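Local coordinates for protein lactaldehyde dehydrogenase (PDB 3PQA) that oxidises lactaldehyde to lactate, with a preference for NAD over NADP, as a step in the biosynthesis of coenzyme F420, at residues 60-65 with 103-108; 56-61 with 153-158; 95-100 with 143-148; 67-72 with 174-179; 126-131 with 450-455. One frame throughout, in Å; residues are numbered along the deposited sequence.

How the interactions relate
The five contacts show how a group of helices is tied to a sheet in an aldehyde dehydrogenase. Helix 55-71 runs through three of them: interactions 1 and 2 share Asn60 and Ile61 and have centres about 7 Å apart, while interaction 4 uses its far end. Interaction 3 joins helix 88-111 to helix 145-156 and meets interaction 4 where Ile69 CG2 lies 3.5 Å from Ser98 OG. Interaction 5 joins the end of helix 447-453 to the sheet, touching interaction 2 through Pro130. Two contacts approach the probable catalytic residues, assigned by similarity: side chain to side chain, Arg97 is about 10 Å from Cys275 and Glu453 about 7 Å from Glu241.

Interaction 1. Residues 60-65 with 103-108; sequences NILMNI and KLAAFY
Met63 and Leu62 lie against Ala106 and Ala105 in a nearly antiparallel helix pair, part of the helical packing of the aldehyde dehydrogenase fold. The short axes approach to 8.2 Å and make an angle of 164°, a closeness that the small alanines allow. Met63 can be followed outward from its backbone. Its CB starts off along the flank of the neighbouring helix, and CG, anti to the carbonyl carbon (chi1 -71°), comes over the methyl of Ala106, with Met63 CG to Ala106 CB 3.8 Å. The chain then bends at both remaining torsions, which lays SD on the same methyl, 3.6 Å from Ala106 CB. At the tip, CE comes to Lys103 CE, the two side chains crossing at about a right angle. Leu62 packs more deeply: its CB rests on Ala106 CB at 3.9 Å, and CD1 reaches the backbone between Ala105 and Ala106. Behind it, Ile155 and Ala156 of helix 145-156 close over the leucine, so the pair is one side of a three-helix junction. Further along the second helix, Tyr108 OH is hydrogen-bonded to Glu111 of the second subunit, which places the outer edge of this packing at a subunit interface. On the inner side, Leu62 CD1 ends 3.7 Å from the backbone N of Ala106 and 3.9 Å from Ala105 CB.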
# COMPACT_ATOMS: atom_id res chain seq x y z
N ASN B 60 -11.66 14.02 17.00
CA ASN B 60 -11.84 15.19 17.85
C ASN B 60 -11.11 15.09 19.18
O ASN B 60 -10.47 16.05 19.62
CB ASN B 60 -13.32 15.48 18.08
CG ASN B 60 -14.00 16.05 16.85
OD1 ASN B 60 -13.33 16.60 15.96
ND2 ASN B 60 -15.33 15.93 16.78
N ILE B 61 -11.21 13.91 19.81
CA ILE B 61 -10.55 13.66 21.10
C ILE B 61 -9.04 13.78 20.95
O ILE B 61 -8.38 14.46 21.75
CB ILE B 61 -10.90 12.27 21.66
CG1 ILE B 61 -12.35 12.24 22.14
CG2 ILE B 61 -9.96 11.89 22.82
CD1 ILE B 61 -12.89 10.84 22.33
N LEU B 62 -8.50 13.16 19.91
CA LEU B 62 -7.05 13.21 19.67
C LEU B 62 -6.57 14.66 19.41
O LEU B 62 -5.56 15.10 19.97
CB LEU B 62 -6.65 12.26 18.52
CG LEU B 62 -6.84 10.78 18.92
CD1 LEU B 62 -6.83 9.86 17.70
CD2 LEU B 62 -5.80 10.32 19.96
N MET B 63 -7.30 15.40 18.57
CA MET B 63 -6.96 16.79 18.28
C MET B 63 -7.04 17.67 19.52
O MET B 63 -6.20 18.56 19.71
CB MET B 63 -7.81 17.35 17.15
CG MET B 63 -7.46 16.77 15.77
SD MET B 63 -5.73 16.98 15.27
CE MET B 63 -5.63 18.74 15.06
N ASN B 64 -8.03 17.41 20.37
CA ASN B 64 -8.18 18.21 21.58
C ASN B 64 -7.10 17.92 22.60
O ASN B 64 -6.65 18.82 23.28
CB ASN B 64 -9.57 18.08 22.19
CG ASN B 64 -9.80 19.07 23.34
OD1 ASN B 64 -9.78 18.69 24.49
ND2 ASN B 64 -9.99 20.34 23.01
N ILE B 65 -6.65 16.68 22.68
CA ILE B 65 -5.51 16.34 23.53
C ILE B 65 -4.29 17.12 23.05
O ILE B 65 -3.59 17.77 23.85
CB ILE B 65 -5.25 14.82 23.56
CG1 ILE B 65 -6.35 14.12 24.38
CG2 ILE B 65 -3.88 14.51 24.16
CD1 ILE B 65 -6.41 12.62 24.21
N LYS B 103 -1.57 14.42 17.00
CA LYS B 103 -2.12 14.88 15.72
C LYS B 103 -2.03 13.86 14.59
O LYS B 103 -2.95 13.75 13.78
CB LYS B 103 -1.47 16.19 15.29
CG LYS B 103 -1.80 17.33 16.21
CD LYS B 103 -1.30 18.64 15.67
CE LYS B 103 -1.98 19.77 16.44
NZ LYS B 103 -1.66 21.09 15.83
N LEU B 104 -0.93 13.11 14.55
CA LEU B 104 -0.75 12.08 13.55
C LEU B 104 -1.73 10.94 13.75
O LEU B 104 -2.26 10.38 12.78
CB LEU B 104 0.69 11.56 13.55
CG LEU B 104 1.11 10.82 12.27
CD1 LEU B 104 0.91 11.68 11.04
CD2 LEU B 104 2.56 10.36 12.37
N ALA B 105 -2.00 10.58 15.01
CA ALA B 105 -3.02 9.58 15.27
C ALA B 105 -4.39 10.04 14.77
O ALA B 105 -5.14 9.24 14.19
CB ALA B 105 -3.08 9.27 16.75
N ALA B 106 -4.73 11.31 15.02
CA ALA B 106 -5.97 11.92 14.50
C ALA B 106 -6.10 11.74 12.98
O ALA B 106 -7.16 11.32 12.48
CB ALA B 106 -6.05 13.39 14.88
N PHE B 107 -5.02 12.04 12.25
CA PHE B 107 -5.13 11.90 10.82
C PHE B 107 -5.20 10.45 10.37
O PHE B 107 -5.98 10.15 9.45
CB PHE B 107 -4.13 12.77 10.06
CG PHE B 107 -4.53 14.22 10.02
CD1 PHE B 107 -5.17 14.75 8.92
CD2 PHE B 107 -4.31 15.04 11.12
CE1 PHE B 107 -5.56 16.08 8.89
CE2 PHE B 107 -4.70 16.37 11.10
CZ PHE B 107 -5.32 16.88 9.98
N TYR B 108 -4.50 9.54 11.04
CA TYR B 108 -4.64 8.12 10.71
C TYR B 108 -6.00 7.48 11.06
O TYR B 108 -6.41 6.50 10.42
CB TYR B 108 -3.44 7.30 11.21
CG TYR B 108 -2.29 7.35 10.23
CD1 TYR B 108 -2.39 6.75 8.97
CD2 TYR B 108 -1.10 8.01 10.55
CE1 TYR B 108 -1.33 6.80 8.04
CE2 TYR B 108 -0.03 8.07 9.64
CZ TYR B 108 -0.17 7.46 8.38
OH TYR B 108 0.88 7.52 7.49

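Interaction 2. Residues 56-61 with 153-158; sequences TKRYNI and PAIATG
Arg58 leaves its helix with CG beside the backbone N (chi1 -79°) and then bends at chi3 (-80°), a course that carries its chain past the carbonyl of Ile155 and brings the guanidinium to the last turn of helix 145-156. There NH2 of Arg58 donates to Ala156 O at 2.9 Å, through a bent bond of 144° at the hydrogen. The donor stands above the carbonyl plane, while the oxygen lies at the edge of the guanidinium, tilted from its plane. On the way, Arg58 CD passes 3.2 Å from Ile155 O. NE and NH1 make weak bonds to the carbonyl oxygens of Pro54 and Leu53, just before the arginine's own helix. Shortening this side chain to alanine is likely to leave Ala156 O without its arginine donor and to open a gap beside the carbonyl of Ile155. Deeper in, the contact is apolar and light: Ile61 CG2 faces Ile155 CG2 at 4.4 Å. At the accepting end, Thr157 OG1 bonds back to Pro153 O. Gly158, at positive phi, gives its N-H to Ile155 O, and Asn159 N bonds to Ala154 O. This is a helix C-terminus closed by a Schellman motif, with an arginine from a neighbouring helix donating to one of its last carbonyls.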
# COMPACT_ATOMS: atom_id res chain seq x y z
N THR B 56 -15.11 10.41 13.73
CA THR B 56 -15.12 11.85 14.00
C THR B 56 -14.86 12.14 15.49
O THR B 56 -14.10 13.06 15.82
CB THR B 56 -16.42 12.52 13.47
OG1 THR B 56 -16.48 12.35 12.05
CG2 THR B 56 -16.46 14.02 13.78
N LYS B 57 -15.45 11.32 16.36
CA LYS B 57 -15.24 11.45 17.81
C LYS B 57 -13.79 11.17 18.22
O LYS B 57 -13.18 11.96 18.95
CB LYS B 57 -16.21 10.57 18.58
CG LYS B 57 -16.27 10.94 20.06
CD LYS B 57 -17.67 10.78 20.63
CE LYS B 57 -18.57 11.95 20.26
NZ LYS B 57 -19.74 11.97 21.19
N ARG B 58 -13.23 10.05 17.75
CA ARG B 58 -11.82 9.74 17.98
C ARG B 58 -10.90 10.86 17.48
O ARG B 58 -9.98 11.28 18.20
CB ARG B 58 -11.44 8.40 17.35
CG ARG B 58 -11.86 7.20 18.17
CD ARG B 58 -11.66 5.92 17.38
NE ARG B 58 -12.75 5.68 16.43
CZ ARG B 58 -12.71 4.79 15.45
NH1 ARG B 58 -13.77 4.64 14.65
NH2 ARG B 58 -11.62 4.05 15.25
N TYR B 59 -11.15 11.33 16.26
CA TYR B 59 -10.39 12.42 15.67
C TYR B 59 -10.44 13.64 16.60
O TYR B 59 -9.40 14.22 16.94
CB TYR B 59 -10.93 12.75 14.27
CG TYR B 59 -10.32 13.99 13.66
CD1 TYR B 59 -9.17 13.91 12.89
CD2 TYR B 59 -10.92 15.23 13.84
CE1 TYR B 59 -8.60 15.07 12.32
CE2 TYR B 59 -10.38 16.38 13.28
CZ TYR B 59 -9.22 16.29 12.52
OH TYR B 59 -8.68 17.44 11.99
N ASN B 60 -11.66 14.02 17.00
CA ASN B 60 -11.84 15.19 17.85
C ASN B 60 -11.11 15.09 19.18
O ASN B 60 -10.47 16.05 19.62
CB ASN B 60 -13.32 15.48 18.08
CG ASN B 60 -14.00 16.05 16.85
OD1 ASN B 60 -13.33 16.60 15.96
ND2 ASN B 60 -15.33 15.93 16.78
N ILE B 61 -11.21 13.91 19.81
CA ILE B 61 -10.55 13.66 21.10
C ILE B 61 -9.04 13.78 20.95
O ILE B 61 -8.38 14.46 21.75
CB ILE B 61 -10.90 12.27 21.66
CG1 ILE B 61 -12.35 12.24 22.14
CG2 ILE B 61 -9.96 11.89 22.82
CD1 ILE B 61 -12.89 10.84 22.33
N PRO B 153 -2.27 5.93 19.39
CA PRO B 153 -2.75 4.81 18.54
C PRO B 153 -3.84 3.94 19.17
O PRO B 153 -4.72 3.44 18.46
CB PRO B 153 -1.49 3.99 18.25
CG PRO B 153 -0.50 4.39 19.27
CD PRO B 153 -0.84 5.78 19.74
N ALA B 154 -3.80 3.74 20.50
CA ALA B 154 -4.85 2.97 21.19
C ALA B 154 -6.23 3.60 21.06
O ALA B 154 -7.21 2.90 20.75
CB ALA B 154 -4.48 2.77 22.66
N ILE B 155 -6.32 4.91 21.30
CA ILE B 155 -7.57 5.65 21.12
C ILE B 155 -8.02 5.58 19.64
O ILE B 155 -9.18 5.29 19.33
CB ILE B 155 -7.45 7.12 21.59
CG1 ILE B 155 -7.26 7.18 23.12
CG2 ILE B 155 -8.69 7.95 21.19
CD1 ILE B 155 -6.97 8.59 23.62
N ALA B 156 -7.07 5.82 18.74
CA ALA B 156 -7.36 5.79 17.31
C ALA B 156 -7.98 4.48 16.82
O ALA B 156 -8.77 4.50 15.86
CB ALA B 156 -6.09 6.10 16.52
N THR B 157 -7.60 3.37 17.46
CA THR B 157 -8.05 2.03 17.05
C THR B 157 -9.20 1.48 17.92
O THR B 157 -9.57 0.31 17.79
CB THR B 157 -6.85 1.04 16.99
OG1 THR B 157 -6.10 1.10 18.21
CG2 THR B 157 -5.93 1.40 15.83
N GLY B 158 -9.77 2.32 18.79
CA GLY B 158 -10.99 1.95 19.53
C GLY B 158 -10.81 1.05 20.75
O GLY B 158 -11.72 0.33 21.13

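Interaction 3. Residues 95-100 with 143-148; sequences VERSIG and PLNLSA
Ser98 and Asn145 bring their backbones together, with CA atoms 4.5 Å apart, where the middle of helix 88-111 meets the start of helix 145-156. Leu144 and Asn145 both direct their side chains at the first helix. The Leu144 methyl CD2 lies across two residues, 3.8 Å from Val95 CG2 and 3.4 Å from Ser98 OG. The serine hydroxyl sits between its backbone N and carbonyl carbon (chi1 78°), from where it donates to Val95 O at 2.7 Å, an oxygen that also accepts from Ile99 N. Its polarity is thereby spent within its own helix. Ser98 CB faces Leu144 CG, and Ser98 CB also lies 4.2 Å from Ala148 CB. Losing the hydroxyl to an alanine would probably cost Val95 O its second donor and leave a gap beside Leu144 CD2. Asn145 lays its amide along the helix surface, OD1 3.2 Å from Ser98 CA and ND2 3.5 Å from Arg97 CB. Arg97 turns its own end away to Arg428 O. The result is a mixed interface of apolar contacts and polar groups bonded elsewhere: the buried amide of Asn145 is satisfied by hydrogen bonds of OD1 to Thr101 OG1 and of ND2 to Asp430, while its flank packs on Arg97 and Ser98.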
# COMPACT_ATOMS: atom_id res chain seq x y z
N VAL B 95 7.89 17.72 24.51
CA VAL B 95 6.50 18.19 24.51
C VAL B 95 6.00 18.45 23.08
O VAL B 95 4.89 18.03 22.73
CB VAL B 95 6.27 19.45 25.38
CG1 VAL B 95 4.80 19.85 25.32
CG2 VAL B 95 6.67 19.21 26.84
N GLU B 96 6.83 19.11 22.27
CA GLU B 96 6.49 19.38 20.87
C GLU B 96 6.26 18.07 20.08
O GLU B 96 5.29 17.97 19.30
CB GLU B 96 7.58 20.25 20.22
CG GLU B 96 7.18 20.86 18.88
CD GLU B 96 6.08 21.92 18.99
OE1 GLU B 96 5.99 22.61 20.04
OE2 GLU B 96 5.32 22.10 18.01
N ARG B 97 7.10 17.06 20.31
CA ARG B 97 6.90 15.75 19.67
C ARG B 97 5.55 15.13 20.05
O ARG B 97 4.86 14.56 19.20
CB ARG B 97 8.00 14.77 20.05
CG ARG B 97 9.38 15.32 19.99
CD ARG B 97 10.03 15.03 18.71
NE ARG B 97 10.65 13.71 18.72
CZ ARG B 97 11.55 13.31 17.83
NH1 ARG B 97 12.05 12.09 17.89
NH2 ARG B 97 11.97 14.15 16.88
N SER B 98 5.20 15.21 21.34
CA SER B 98 3.96 14.61 21.82
C SER B 98 2.73 15.23 21.16
O SER B 98 1.77 14.51 20.88
CB SER B 98 3.88 14.66 23.36
OG SER B 98 3.52 15.95 23.83
N ILE B 99 2.78 16.54 20.89
CA ILE B 99 1.69 17.22 20.16
C ILE B 99 1.56 16.57 18.79
O ILE B 99 0.45 16.21 18.36
CB ILE B 99 1.96 18.74 20.02
CG1 ILE B 99 2.03 19.40 21.40
CG2 ILE B 99 0.87 19.40 19.20
CD1 ILE B 99 2.73 20.76 21.40
N GLY B 100 2.70 16.41 18.12
CA GLY B 100 2.75 15.78 16.80
C GLY B 100 2.21 14.35 16.78
O GLY B 100 1.51 13.96 15.84
N PRO B 143 8.57 10.21 29.27
CA PRO B 143 7.27 9.78 29.78
C PRO B 143 6.08 10.42 29.07
O PRO B 143 4.99 9.85 29.08
CB PRO B 143 7.33 10.19 31.26
CG PRO B 143 8.25 11.38 31.27
CD PRO B 143 9.29 11.07 30.23
N LEU B 144 6.27 11.59 28.48
CA LEU B 144 5.16 12.23 27.80
C LEU B 144 5.03 11.68 26.37
O LEU B 144 3.99 11.14 26.01
CB LEU B 144 5.27 13.75 27.81
CG LEU B 144 4.19 14.55 27.06
CD1 LEU B 144 2.81 14.26 27.63
CD2 LEU B 144 4.49 16.05 27.10
N ASN B 145 6.08 11.80 25.57
CA ASN B 145 5.98 11.31 24.19
C ASN B 145 5.86 9.79 24.06
O ASN B 145 5.16 9.29 23.19
CB ASN B 145 7.08 11.87 23.26
CG ASN B 145 6.73 11.71 21.77
OD1 ASN B 145 5.58 11.89 21.35
ND2 ASN B 145 7.73 11.39 20.97
N LEU B 146 6.54 9.03 24.93
CA LEU B 146 6.42 7.58 24.84
C LEU B 146 5.07 7.08 25.35
O LEU B 146 4.61 6.02 24.92
CB LEU B 146 7.60 6.85 25.50
CG LEU B 146 8.95 7.03 24.79
CD1 LEU B 146 10.06 6.28 25.52
CD2 LEU B 146 8.89 6.59 23.32
N SER B 147 4.43 7.83 26.25
CA SER B 147 3.01 7.61 26.57
C SER B 147 2.12 7.94 25.36
O SER B 147 1.20 7.17 25.04
CB SER B 147 2.58 8.41 27.80
OG SER B 147 3.21 7.91 28.98
N ALA B 148 2.42 9.05 24.68
CA ALA B 148 1.65 9.47 23.51
C ALA B 148 1.72 8.39 22.41
O ALA B 148 0.74 8.12 21.73
CB ALA B 148 2.12 10.84 22.98

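Interaction 4. Residues 67-72 with 174-179; sequences KQIKEK and IELAKI
Ile179 packs among Gln68, Ile69 and Lys72, and this part of the contact is compact. The side chains of Gln68 and Ile179 lie alongside one another, running opposite ways, with Gln68 CB and CD each 3.7 Å from Ile179 CG2. An extended chain beyond CG carries the Gln68 amide to the backbone of Ile179. There Gln68 NE2 donates to Ile179 O at 2.9 Å, in a bent bond of 137° with the oxygen tilted from the amide plane. Asn64 OD1 takes a second bond from NE2, and Asn182 ND2 donates to OE1, so the amide is fixed in its rotation. On the buried flank Ile69 CD1 meets Leu176 CD1 at 4.0 Å, while its CG1 crosses Ile179 CD1. The other flank is looser and nearer solvent. Lys72 lends its aliphatic CD to Ile179 CD1, at 4.0 Å, and Lys72 NZ stays 4.8 Å from Glu175 OE1, opposite charges that are near but do not pair. Glu175 instead forms a salt bridge with Lys178 on its own helix. The contact joins segments 67-71 and 174-179, whose N-to-C directions differ by 131°. Helix 171-186 links the parallel strands 160-165 and 194-196 in a beta-alpha-beta crossover, and helix 55-71 packs on it.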
# COMPACT_ATOMS: atom_id res chain seq x y z
N LYS B 67 -4.29 19.90 21.37
CA LYS B 67 -4.51 21.31 21.64
C LYS B 67 -4.17 21.64 23.10
O LYS B 67 -3.47 22.62 23.36
CB LYS B 67 -5.95 21.71 21.32
CG LYS B 67 -6.23 23.20 21.50
CD LYS B 67 -7.60 23.55 20.97
CE LYS B 67 -7.98 24.98 21.34
NZ LYS B 67 -8.55 25.07 22.72
N GLN B 68 -4.64 20.82 24.03
CA GLN B 68 -4.34 21.06 25.46
C GLN B 68 -2.85 20.99 25.81
O GLN B 68 -2.36 21.80 26.61
CB GLN B 68 -5.09 20.08 26.34
CG GLN B 68 -6.60 20.25 26.36
CD GLN B 68 -7.21 19.24 27.30
OE1 GLN B 68 -6.99 19.30 28.50
NE2 GLN B 68 -7.93 18.28 26.74
N ILE B 69 -2.14 20.01 25.22
CA ILE B 69 -0.70 19.86 25.43
C ILE B 69 0.01 21.12 24.94
O ILE B 69 0.87 21.67 25.63
CB ILE B 69 -0.11 18.62 24.71
CG1 ILE B 69 -0.68 17.33 25.33
CG2 ILE B 69 1.43 18.60 24.78
CD1 ILE B 69 -0.31 16.03 24.56
N LYS B 70 -0.38 21.59 23.76
CA LYS B 70 0.17 22.83 23.20
C LYS B 70 -0.07 24.03 24.12
O LYS B 70 0.84 24.85 24.32
CB LYS B 70 -0.37 23.07 21.79
CG LYS B 70 0.20 24.28 21.07
CD LYS B 70 -0.43 24.40 19.68
CE LYS B 70 -0.10 25.72 18.99
NZ LYS B 70 1.30 25.75 18.52
N GLU B 71 -1.27 24.14 24.69
CA GLU B 71 -1.60 25.27 25.57
C GLU B 71 -0.87 25.21 26.91
O GLU B 71 -0.68 26.24 27.57
CB GLU B 71 -3.12 25.38 25.79
CG GLU B 71 -3.88 25.76 24.52
CD GLU B 71 -5.39 25.71 24.66
OE1 GLU B 71 -5.90 25.05 25.59
OE2 GLU B 71 -6.08 26.33 23.81
N LYS B 72 -0.43 24.01 27.29
CA LYS B 72 0.28 23.77 28.54
C LYS B 72 1.77 23.45 28.31
O LYS B 72 2.43 22.92 29.21
CB LYS B 72 -0.38 22.64 29.32
CG LYS B 72 -1.79 22.95 29.83
CD LYS B 72 -2.40 21.74 30.55
CE LYS B 72 -2.17 21.80 32.05
NZ LYS B 72 -3.20 22.66 32.72
N ILE B 174 0.44 12.07 34.98
CA ILE B 174 -0.74 12.50 35.73
C ILE B 174 -1.35 13.72 35.04
O ILE B 174 -2.57 13.81 34.89
CB ILE B 174 -0.40 12.78 37.23
CG1 ILE B 174 -0.12 11.46 37.95
CG2 ILE B 174 -1.54 13.52 37.91
CD1 ILE B 174 0.66 11.62 39.27
N GLU B 175 -0.50 14.63 34.57
CA GLU B 175 -0.97 15.79 33.81
C GLU B 175 -1.63 15.41 32.49
O GLU B 175 -2.66 15.98 32.12
CB GLU B 175 0.15 16.81 33.59
CG GLU B 175 0.55 17.60 34.87
CD GLU B 175 -0.65 18.07 35.68
OE1 GLU B 175 -1.46 18.87 35.17
OE2 GLU B 175 -0.78 17.62 36.84
N LEU B 176 -1.03 14.45 31.79
CA LEU B 176 -1.60 13.98 30.52
C LEU B 176 -2.96 13.32 30.76
O LEU B 176 -3.88 13.49 29.96
CB LEU B 176 -0.64 13.03 29.79
CG LEU B 176 -1.13 12.42 28.47
CD1 LEU B 176 -1.39 13.51 27.42
CD2 LEU B 176 -0.12 11.40 27.95
N ALA B 177 -3.08 12.57 31.86
CA ALA B 177 -4.33 11.89 32.21
C ALA B 177 -5.48 12.88 32.43
O ALA B 177 -6.60 12.66 31.96
CB ALA B 177 -4.13 11.00 33.45
N LYS B 178 -5.19 13.98 33.15
CA LYS B 178 -6.14 15.08 33.30
C LYS B 178 -6.55 15.66 31.94
O LYS B 178 -7.73 15.90 31.69
CB LYS B 178 -5.53 16.18 34.18
CG LYS B 178 -5.34 15.79 35.63
CD LYS B 178 -4.61 16.90 36.36
CE LYS B 178 -4.26 16.51 37.79
NZ LYS B 178 -3.43 17.58 38.40
N ILE B 179 -5.56 15.87 31.07
CA ILE B 179 -5.80 16.34 29.69
C ILE B 179 -6.72 15.38 28.90
O ILE B 179 -7.67 15.82 28.24
CB ILE B 179 -4.47 16.59 28.93
CG1 ILE B 179 -3.84 17.91 29.39
CG2 ILE B 179 -4.67 16.58 27.41
CD1 ILE B 179 -2.40 18.12 28.93

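Interaction 5. Residues 126-131 with 450-455; sequences TRREPV and AMEEMS
Pro130 and Ser455 form an antiparallel non-hydrogen-bonded pair, CA atoms 4.4 Å apart, where the end of helix 447-453 passes into strand 455-463 and that strand begins its antiparallel pairing with strand 122-138. One step on, Val131 N donates to Met454 O at 3.3 Å; the donor stands above the carbonyl plane, and Asn159 ND2 is a further donor to the same oxygen. The valine reinforces this junction with its branches, since CG1 and CG2 both lie against the Met454 carbonyl group. At the other end of the contact Arg128 reaches across to Glu452. Arg128 bends at chi2 (-56°), and Glu452, its CG pointing opposite to the backbone N, bends at its own chi2 to meet it. Arg128 NE donates to Glu452 OE1 at 2.7 Å, nearly straight at 161°, and uses the syn lone pair of that oxygen. Weak bonds from NE and NH2 to OE2 complete the salt bridge. The two flat groups are turned 66° against each other, so the carboxylate meets the guanidinium edge twisted rather than as a coplanar fork. Between these ends lies Ser455, whose OG passes 3.7 Å from Arg128 CB and gives its hydrogen bond to Met451 O, back in the helix. Ser455 CB approaches Glu129 O at 3.2 Å. The junction is thus secured twice, by backbone pairing at the helix exit and by a charge pair on the last turn, in which the twist goes with one strong N-H bond to OE1 and two weak ones to OE2.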
# COMPACT_ATOMS: atom_id res chain seq x y z
N THR B 126 -11.00 -6.26 4.09
CA THR B 126 -10.55 -6.30 5.48
C THR B 126 -11.11 -5.14 6.28
O THR B 126 -11.54 -4.13 5.73
CB THR B 126 -9.01 -6.29 5.58
OG1 THR B 126 -8.49 -5.08 4.98
CG2 THR B 126 -8.41 -7.50 4.87
N ARG B 127 -11.13 -5.31 7.60
CA ARG B 127 -11.58 -4.30 8.54
C ARG B 127 -10.70 -4.47 9.76
O ARG B 127 -10.47 -5.60 10.19
CB ARG B 127 -13.06 -4.55 8.87
CG ARG B 127 -13.64 -3.76 10.02
CD ARG B 127 -15.13 -4.10 10.17
NE ARG B 127 -15.71 -3.54 11.39
CZ ARG B 127 -16.19 -2.30 11.49
NH1 ARG B 127 -16.16 -1.48 10.44
NH2 ARG B 127 -16.70 -1.88 12.64
N ARG B 128 -10.17 -3.37 10.29
CA ARG B 128 -9.38 -3.42 11.52
C ARG B 128 -10.35 -3.16 12.68
O ARG B 128 -11.21 -2.29 12.59
CB ARG B 128 -8.24 -2.38 11.50
CG ARG B 128 -7.14 -2.51 10.42
CD ARG B 128 -6.46 -3.86 10.41
NE ARG B 128 -5.24 -3.97 9.58
CZ ARG B 128 -5.16 -4.34 8.30
NH1 ARG B 128 -6.24 -4.59 7.55
NH2 ARG B 128 -3.96 -4.45 7.74
N GLU B 129 -10.23 -3.94 13.76
CA GLU B 129 -11.04 -3.74 14.97
C GLU B 129 -10.13 -3.74 16.20
O GLU B 129 -9.05 -4.31 16.16
CB GLU B 129 -12.10 -4.84 15.10
CG GLU B 129 -13.10 -4.83 13.94
CD GLU B 129 -14.28 -5.77 14.12
OE1 GLU B 129 -14.22 -6.65 15.00
OE2 GLU B 129 -15.25 -5.64 13.34
N PRO B 130 -10.56 -3.08 17.30
CA PRO B 130 -9.65 -3.05 18.47
C PRO B 130 -9.29 -4.41 19.05
O PRO B 130 -10.11 -5.33 19.05
CB PRO B 130 -10.46 -2.29 19.53
CG PRO B 130 -11.89 -2.31 19.06
CD PRO B 130 -11.82 -2.36 17.56
N VAL B 131 -8.08 -4.51 19.59
CA VAL B 131 -7.70 -5.71 20.34
C VAL B 131 -8.51 -5.87 21.63
O VAL B 131 -8.74 -7.00 22.07
CB VAL B 131 -6.20 -5.75 20.64
CG1 VAL B 131 -5.42 -5.97 19.34
CG2 VAL B 131 -5.73 -4.47 21.35
N ALA B 450 1.94 1.26 15.33
CA ALA B 450 1.32 0.86 16.60
C ALA B 450 -0.18 0.58 16.40
O ALA B 450 -0.72 -0.35 17.01
CB ALA B 450 1.52 1.94 17.65
N MET B 451 -0.83 1.37 15.55
CA MET B 451 -2.26 1.16 15.27
C MET B 451 -2.49 -0.26 14.72
O MET B 451 -3.43 -0.96 15.14
CB MET B 451 -2.82 2.22 14.32
CG MET B 451 -3.01 3.60 14.95
SD MET B 451 -3.49 4.90 13.74
CE MET B 451 -5.14 4.35 13.18
N GLU B 452 -1.60 -0.68 13.82
CA GLU B 452 -1.69 -2.03 13.30
C GLU B 452 -1.51 -3.12 14.37
O GLU B 452 -2.22 -4.13 14.34
CB GLU B 452 -0.72 -2.25 12.12
CG GLU B 452 -0.87 -3.62 11.43
CD GLU B 452 -2.22 -3.82 10.74
OE1 GLU B 452 -2.98 -2.84 10.58
OE2 GLU B 452 -2.54 -4.96 10.34
N GLU B 453 -0.58 -2.91 15.31
CA GLU B 453 -0.33 -3.84 16.43
C GLU B 453 -1.53 -3.85 17.37
O GLU B 453 -1.86 -4.88 17.93
CB GLU B 453 0.91 -3.43 17.24
CG GLU B 453 2.17 -3.16 16.42
CD GLU B 453 2.99 -4.40 16.10
OE1 GLU B 453 2.58 -5.51 16.51
OE2 GLU B 453 4.05 -4.23 15.43
N MET B 454 -2.18 -2.70 17.53
CA MET B 454 -3.27 -2.51 18.48
C MET B 454 -4.66 -2.82 17.91
O MET B 454 -5.69 -2.54 18.53
CB MET B 454 -3.21 -1.09 19.09
CG MET B 454 -1.98 -0.87 20.01
SD MET B 454 -1.87 0.81 20.67
CE MET B 454 -0.42 0.65 21.76
N SER B 455 -4.69 -3.39 16.71
CA SER B 455 -5.94 -3.84 16.15
C SER B 455 -5.81 -5.26 15.61
O SER B 455 -4.68 -5.77 15.45
CB SER B 455 -6.47 -2.83 15.11
OG SER B 455 -5.55 -2.58 14.09